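SNF1-like protein kinase ssp2 (Schizosaccharomyces pombe, PDB 2QRD) is probably the catalytic subunit of the fission yeast AMP-activated protein kinase, a protein kinase represented here by its C-terminal adenylate-sensor-like region. Local coordinates at residues A[25-28]-A[29-33]; A[119-122]-A[123-127]. All coordinates share one frame; numbering follows the deposited sequence.

Contact 1 of 2, residues A[25-28]-A[29-33]; sequences EILL and AVYRA
L28 and R32 meet because their first torsions bring the L28 branches beside the R32 guanidinium: CG of L28 lies anti to its backbone N (chi1 179°), beside the carbonyl carbon, while CG of R32 turns back beside its own N (chi1 -80°). Both belong to helix 23-37, the first helix of the KA1-like fold, and stand one i to i+4 step apart. R32 runs extended from CG to NE, which carries its flat guanidinium over the leucine fork, and CD1 of L28 sits 3.8 Å above the middle of the guanidinium plane. R32 N donates to L28 O at 2.9 Å. In the neighbouring step L27 and Y31 run alongside each other, and CD1 of L27 reaches CE1 of Y31 at 3.9 Å. Beyond the helix both residues rest on I58 of strand 57-63, and the Y31 hydroxyl is hydrogen-bonded to T42 O. L28 packs on L15, and R32 on I11, of the SPCC1919.03c chain. V30 N donates to I26 O at 2.9 Å. The side chains of these two residues lie against strand 89-101, V30 on L92 and I26 on F90, and CG2 of V30 is 4.2 Å from CG2 of I26.

Contact 2 of 2, residues A[119-122]-A[123-127]; sequences SSFP and FLDLC
The chain enters helix 123-136 through a cis peptide bond before P122, and two carbonyls tie the turn down. S120 O accepts from L124 N at 2.8 Å. P122 O accepts from L126 N at 2.9 Å and more weakly from D125 N. Just upstream, OG of S119 takes the backbone N-H of F121 at 3.1 Å, an ST turn that holds the loop ahead of the proline. The chi1 of F121 (-69°) puts CG beside the backbone N and opposite the carbonyl carbon, which brings the ring alongside L124, its CE2 3.9 Å from CB of that leucine. F121 and D125 cross at about a right angle, with ring and carboxylate planes 39° apart; the close approach at the ring edge is doubtful as modelled. This is the start of the C-terminal helix of the KA1-like domain, and OH of Y99, on strand 89-101, is hydrogen-bonded to both S119 O and F123 N. Replacing F121 by an alanine removes the ring that packs on CB of L124 and is likely to open a gap beside T89 of the SPCC1919.03c chain and an aromatic side chain of another protein chain. OD2 of D125 is hydrogen-bonded to an aromatic side chain of that last chain. SG of C127 lies 3.2 Å above the F123 ring plane, nearer the ring's edge than its middle.

Contacts 1 and 2 illustrate how two helices of one small domain make local i to i+4 contacts at separate places. Their centres lie 21 Å apart, on opposite sides of the chain's centre, and their nearest atoms stay about 8 Å from each other without touching. The join is indirect: A33, at the end of contact 1, packs on L130, K133 and L134, farther along the helix that contact 2 begins. Strand 89-101 serves both, receiving I26 and V30 at F90 and L92, and F123 at V94 and S96. Each contact also meets the SPCC1919.03c chain, and contact 2 meets a third protein chain as well, through F121 and D125, consistent with its place at a junction of three subunits.

Contact 1 of 2, residues A[25-28]-A[29-33]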
ATOM      1  N   GLU A  25      37.599  -0.429   8.374  1.00 51.35           N
ATOM      2  CA  GLU A  25      36.993   0.857   8.747  1.00 51.99           C
ATOM      3  C   GLU A  25      35.455   0.830   8.695  1.00 51.80           C
ATOM      4  O   GLU A  25      34.779   1.448   9.532  1.00 51.49           O
ATOM      5  CB  GLU A  25      37.562   2.023   7.923  1.00 51.58           C
ATOM      6  CG  GLU A  25      38.986   2.424   8.329  1.00 52.36           C
ATOM      7  CD  GLU A  25      39.642   3.405   7.338  1.00 53.75           C
ATOM      8  OE1 GLU A  25      38.887   4.060   6.558  1.00 56.82           O
ATOM      9  OE2 GLU A  25      40.903   3.520   7.339  1.00 51.65           O
ATOM     10  N   ILE A  26      34.926   0.118   7.698  1.00 51.67           N
ATOM     11  CA  ILE A  26      33.503  -0.109   7.549  1.00 51.53           C
ATOM     12  C   ILE A  26      32.993  -0.990   8.693  1.00 51.51           C
ATOM     13  O   ILE A  26      31.954  -0.701   9.280  1.00 51.57           O
ATOM     14  CB  ILE A  26      33.165  -0.763   6.173  1.00 51.84           C
ATOM     15  CG1 ILE A  26      33.475   0.191   5.013  1.00 52.20           C
ATOM     16  CG2 ILE A  26      31.696  -1.166   6.108  1.00 51.57           C
ATOM     17  CD1 ILE A  26      33.563  -0.516   3.663  1.00 51.50           C
ATOM     18  N   LEU A  27      33.714  -2.072   8.992  1.00 50.90           N
ATOM     19  CA  LEU A  27      33.332  -2.950  10.088  1.00 50.08           C
ATOM     20  C   LEU A  27      33.224  -2.159  11.410  1.00 49.81           C
ATOM     21  O   LEU A  27      32.192  -2.237  12.077  1.00 49.99           O
ATOM     22  CB  LEU A  27      34.274  -4.162  10.185  1.00 49.99           C
ATOM     23  CG  LEU A  27      33.891  -5.278  11.169  1.00 51.03           C
ATOM     24  CD1 LEU A  27      32.487  -5.850  10.880  1.00 49.95           C
ATOM     25  CD2 LEU A  27      34.961  -6.390  11.221  1.00 50.18           C
ATOM     26  N   LEU A  28      34.269  -1.392  11.757  1.00 48.47           N
ATOM     27  CA  LEU A  28      34.230  -0.423  12.865  1.00 48.13           C
ATOM     28  C   LEU A  28      32.984   0.479  12.884  1.00 47.84           C
ATOM     29  O   LEU A  28      32.359   0.621  13.930  1.00 48.21           O
ATOM     30  CB  LEU A  28      35.497   0.468  12.880  1.00 47.77           C
ATOM     31  CG  LEU A  28      35.662   1.570  13.945  1.00 47.65           C
ATOM     32  CD1 LEU A  28      35.756   1.002  15.351  1.00 46.05           C
ATOM     33  CD2 LEU A  28      36.884   2.462  13.666  1.00 47.52           C
ATOM     34  N   ALA A  29      32.654   1.097  11.744  1.00 47.45           N
ATOM     35  CA  ALA A  29      31.487   1.999  11.619  1.00 47.17           C
ATOM     36  C   ALA A  29      30.160   1.281  11.864  1.00 47.07           C
ATOM     37  O   ALA A  29      29.267   1.816  12.514  1.00 46.72           O
ATOM     38  CB  ALA A  29      31.478   2.682  10.254  1.00 46.89           C
ATOM     39  N   VAL A  30      30.058   0.057  11.357  1.00 47.45           N
ATOM     40  CA  VAL A  30      28.917  -0.816  11.610  1.00 48.02           C
ATOM     41  C   VAL A  30      28.742  -1.124  13.106  1.00 48.92           C
ATOM     42  O   VAL A  30      27.610  -1.063  13.628  1.00 50.11           O
ATOM     43  CB  VAL A  30      29.008  -2.138  10.800  1.00 47.80           C
ATOM     44  CG1 VAL A  30      27.880  -3.064  11.175  1.00 47.69           C
ATOM     45  CG2 VAL A  30      29.000  -1.859   9.316  1.00 46.30           C
ATOM     46  N   TYR A  31      29.840  -1.433  13.796  1.00 48.45           N
ATOM     47  CA  TYR A  31      29.788  -1.739  15.232  1.00 48.07           C
ATOM     48  C   TYR A  31      29.430  -0.513  16.038  1.00 48.21           C
ATOM     49  O   TYR A  31      28.712  -0.590  17.031  1.00 47.97           O
ATOM     50  CB  TYR A  31      31.125  -2.287  15.725  1.00 47.83           C
ATOM     51  CG  TYR A  31      31.265  -3.793  15.637  1.00 48.16           C
ATOM     52  CD1 TYR A  31      32.274  -4.369  14.877  1.00 48.52           C
ATOM     53  CD2 TYR A  31      30.392  -4.646  16.319  1.00 48.59           C
ATOM     54  CE1 TYR A  31      32.425  -5.770  14.810  1.00 47.50           C
ATOM     55  CE2 TYR A  31      30.527  -6.050  16.240  1.00 47.48           C
ATOM     56  CZ  TYR A  31      31.554  -6.596  15.496  1.00 46.92           C
ATOM     57  OH  TYR A  31      31.701  -7.965  15.400  1.00 47.44           O
ATOM     58  N   ARG A  32      29.935   0.628  15.603  1.00 48.58           N
ATOM     59  CA  ARG A  32      29.623   1.882  16.267  1.00 49.23           C
ATOM     60  C   ARG A  32      28.144   2.248  16.110  1.00 49.47           C
ATOM     61  O   ARG A  32      27.496   2.626  17.081  1.00 49.39           O
ATOM     62  CB  ARG A  32      30.569   3.002  15.803  1.00 49.09           C
ATOM     63  CG  ARG A  32      31.919   2.942  16.490  1.00 47.98           C
ATOM     64  CD  ARG A  32      32.874   4.030  16.012  1.00 49.20           C
ATOM     65  NE  ARG A  32      34.033   4.165  16.907  1.00 50.18           N
ATOM     66  CZ  ARG A  32      35.220   4.656  16.552  1.00 50.63           C
ATOM     67  NH1 ARG A  32      35.421   5.044  15.294  1.00 51.06           N
ATOM     68  NH2 ARG A  32      36.213   4.740  17.444  1.00 48.22           N
ATOM     69  N   ALA A  33      27.628   2.109  14.895  1.00 50.17           N
ATOM     70  CA  ALA A  33      26.197   2.272  14.602  1.00 51.25           C
ATOM     71  C   ALA A  33      25.268   1.299  15.390  1.00 52.54           C
ATOM     72  O   ALA A  33      24.226   1.718  15.894  1.00 52.96           O
ATOM     73  CB  ALA A  33      25.975   2.095  13.127  1.00 51.34           C
TER

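Contact 2 of 2, residues A[119-122]-A[123-127]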
ATOM      1  N   SER A 119       6.617 -12.104   9.740  1.00 50.35           N
ATOM      2  CA  SER A 119       6.535 -10.683   9.362  1.00 48.83           C
ATOM      3  C   SER A 119       7.855  -9.955   9.141  1.00 48.73           C
ATOM      4  O   SER A 119       8.837 -10.268   9.800  1.00 49.23           O
ATOM      5  CB  SER A 119       5.731  -9.935  10.397  1.00 48.41           C
ATOM      6  OG  SER A 119       5.583  -8.590  10.028  1.00 48.21           O
ATOM      7  N   SER A 120       7.865  -8.979   8.218  1.00 48.45           N
ATOM      8  CA  SER A 120       9.031  -8.105   7.954  1.00 48.21           C
ATOM      9  C   SER A 120       9.155  -6.983   8.977  1.00 48.49           C
ATOM     10  O   SER A 120      10.116  -6.206   8.964  1.00 49.43           O
ATOM     11  CB  SER A 120       8.924  -7.442   6.563  1.00 48.45           C
ATOM     12  OG  SER A 120       8.941  -8.387   5.507  1.00 48.99           O
ATOM     13  N   PHE A 121       8.149  -6.861   9.823  1.00 48.69           N
ATOM     14  CA  PHE A 121       8.148  -5.909  10.926  1.00 49.51           C
ATOM     15  C   PHE A 121       8.172  -6.642  12.272  1.00 49.54           C
ATOM     16  O   PHE A 121       7.473  -7.631  12.432  1.00 50.32           O
ATOM     17  CB  PHE A 121       6.921  -5.010  10.806  1.00 49.07           C
ATOM     18  CG  PHE A 121       6.993  -4.097   9.639  1.00 48.75           C
ATOM     19  CD1 PHE A 121       6.442  -4.455   8.418  1.00 49.22           C
ATOM     20  CD2 PHE A 121       7.656  -2.874   9.739  1.00 47.41           C
ATOM     21  CE1 PHE A 121       6.522  -3.577   7.319  1.00 48.25           C
ATOM     22  CE2 PHE A 121       7.744  -2.019   8.662  1.00 45.23           C
ATOM     23  CZ  PHE A 121       7.173  -2.370   7.452  1.00 46.86           C
ATOM     24  N   PRO A 122       8.927  -6.136  13.264  1.00 49.55           N
ATOM     25  CA  PRO A 122       9.691  -4.891  13.339  1.00 49.61           C
ATOM     26  C   PRO A 122      11.045  -4.868  12.635  1.00 49.98           C
ATOM     27  O   PRO A 122      11.761  -3.869  12.709  1.00 50.39           O
ATOM     28  CB  PRO A 122       9.860  -4.708  14.842  1.00 48.95           C
ATOM     29  CG  PRO A 122       9.877  -6.065  15.370  1.00 49.50           C
ATOM     30  CD  PRO A 122       8.906  -6.827  14.565  1.00 49.66           C
ATOM     31  N   PHE A 123      11.386  -5.949  11.952  1.00 50.48           N
ATOM     32  CA  PHE A 123      12.666  -6.055  11.297  1.00 50.53           C
ATOM     33  C   PHE A 123      13.024  -4.798  10.499  1.00 50.84           C
ATOM     34  O   PHE A 123      14.085  -4.218  10.737  1.00 51.11           O
ATOM     35  CB  PHE A 123      12.719  -7.294  10.388  1.00 50.06           C
ATOM     36  CG  PHE A 123      13.879  -7.283   9.406  1.00 49.41           C
ATOM     37  CD1 PHE A 123      15.204  -7.277   9.859  1.00 49.91           C
ATOM     38  CD2 PHE A 123      13.639  -7.268   8.035  1.00 47.88           C
ATOM     39  CE1 PHE A 123      16.271  -7.290   8.946  1.00 49.30           C
ATOM     40  CE2 PHE A 123      14.695  -7.257   7.134  1.00 47.03           C
ATOM     41  CZ  PHE A 123      16.001  -7.276   7.599  1.00 48.59           C
ATOM     42  N   LEU A 124      12.159  -4.410   9.558  1.00 50.55           N
ATOM     43  CA  LEU A 124      12.382  -3.221   8.749  1.00 51.47           C
ATOM     44  C   LEU A 124      12.394  -1.897   9.526  1.00 51.66           C
ATOM     45  O   LEU A 124      13.010  -0.931   9.067  1.00 51.45           O
ATOM     46  CB  LEU A 124      11.352  -3.123   7.593  1.00 51.96           C
ATOM     47  CG  LEU A 124      11.495  -4.050   6.377  1.00 50.84           C
ATOM     48  CD1 LEU A 124      10.303  -3.875   5.441  1.00 52.21           C
ATOM     49  CD2 LEU A 124      12.807  -3.785   5.666  1.00 49.18           C
ATOM     50  N   ASP A 125      11.691  -1.828  10.665  1.00 52.32           N
ATOM     51  CA  ASP A 125      11.753  -0.621  11.535  1.00 52.60           C
ATOM     52  C   ASP A 125      13.086  -0.569  12.251  1.00 52.26           C
ATOM     53  O   ASP A 125      13.623   0.469  12.467  1.00 52.45           O
ATOM     54  CB  ASP A 125      10.602  -0.554  12.546  1.00 52.87           C
ATOM     55  CG  ASP A 125       9.223  -0.769  11.902  1.00 53.33           C
ATOM     56  OD1 ASP A 125       8.622  -1.822  12.141  1.00 57.29           O
ATOM     57  OD2 ASP A 125       8.734   0.080  11.152  1.00 54.22           O
ATOM     58  N   LEU A 126      13.648  -1.723  12.561  1.00 53.17           N
ATOM     59  CA  LEU A 126      15.016  -1.814  13.091  1.00 52.85           C
ATOM     60  C   LEU A 126      16.146  -1.496  12.077  1.00 52.88           C
ATOM     61  O   LEU A 126      17.146  -0.850  12.436  1.00 52.78           O
ATOM     62  CB  LEU A 126      15.207  -3.182  13.726  1.00 52.81           C
ATOM     63  CG  LEU A 126      14.823  -3.313  15.222  1.00 53.20           C
ATOM     64  CD1 LEU A 126      13.896  -2.290  15.778  1.00 51.36           C
ATOM     65  CD2 LEU A 126      14.350  -4.725  15.549  1.00 51.48           C
ATOM     66  N   CYS A 127      15.975  -1.925  10.825  1.00 52.51           N
ATOM     67  CA  CYS A 127      16.891  -1.607   9.755  1.00 52.75           C
ATOM     68  C   CYS A 127      16.961  -0.114   9.468  1.00 52.76           C
ATOM     69  O   CYS A 127      18.021   0.397   9.100  1.00 52.84           O
ATOM     70  CB  CYS A 127      16.463  -2.317   8.479  1.00 54.03           C
ATOM     71  SG  CYS A 127      16.723  -4.102   8.432  1.00 56.19           S
TER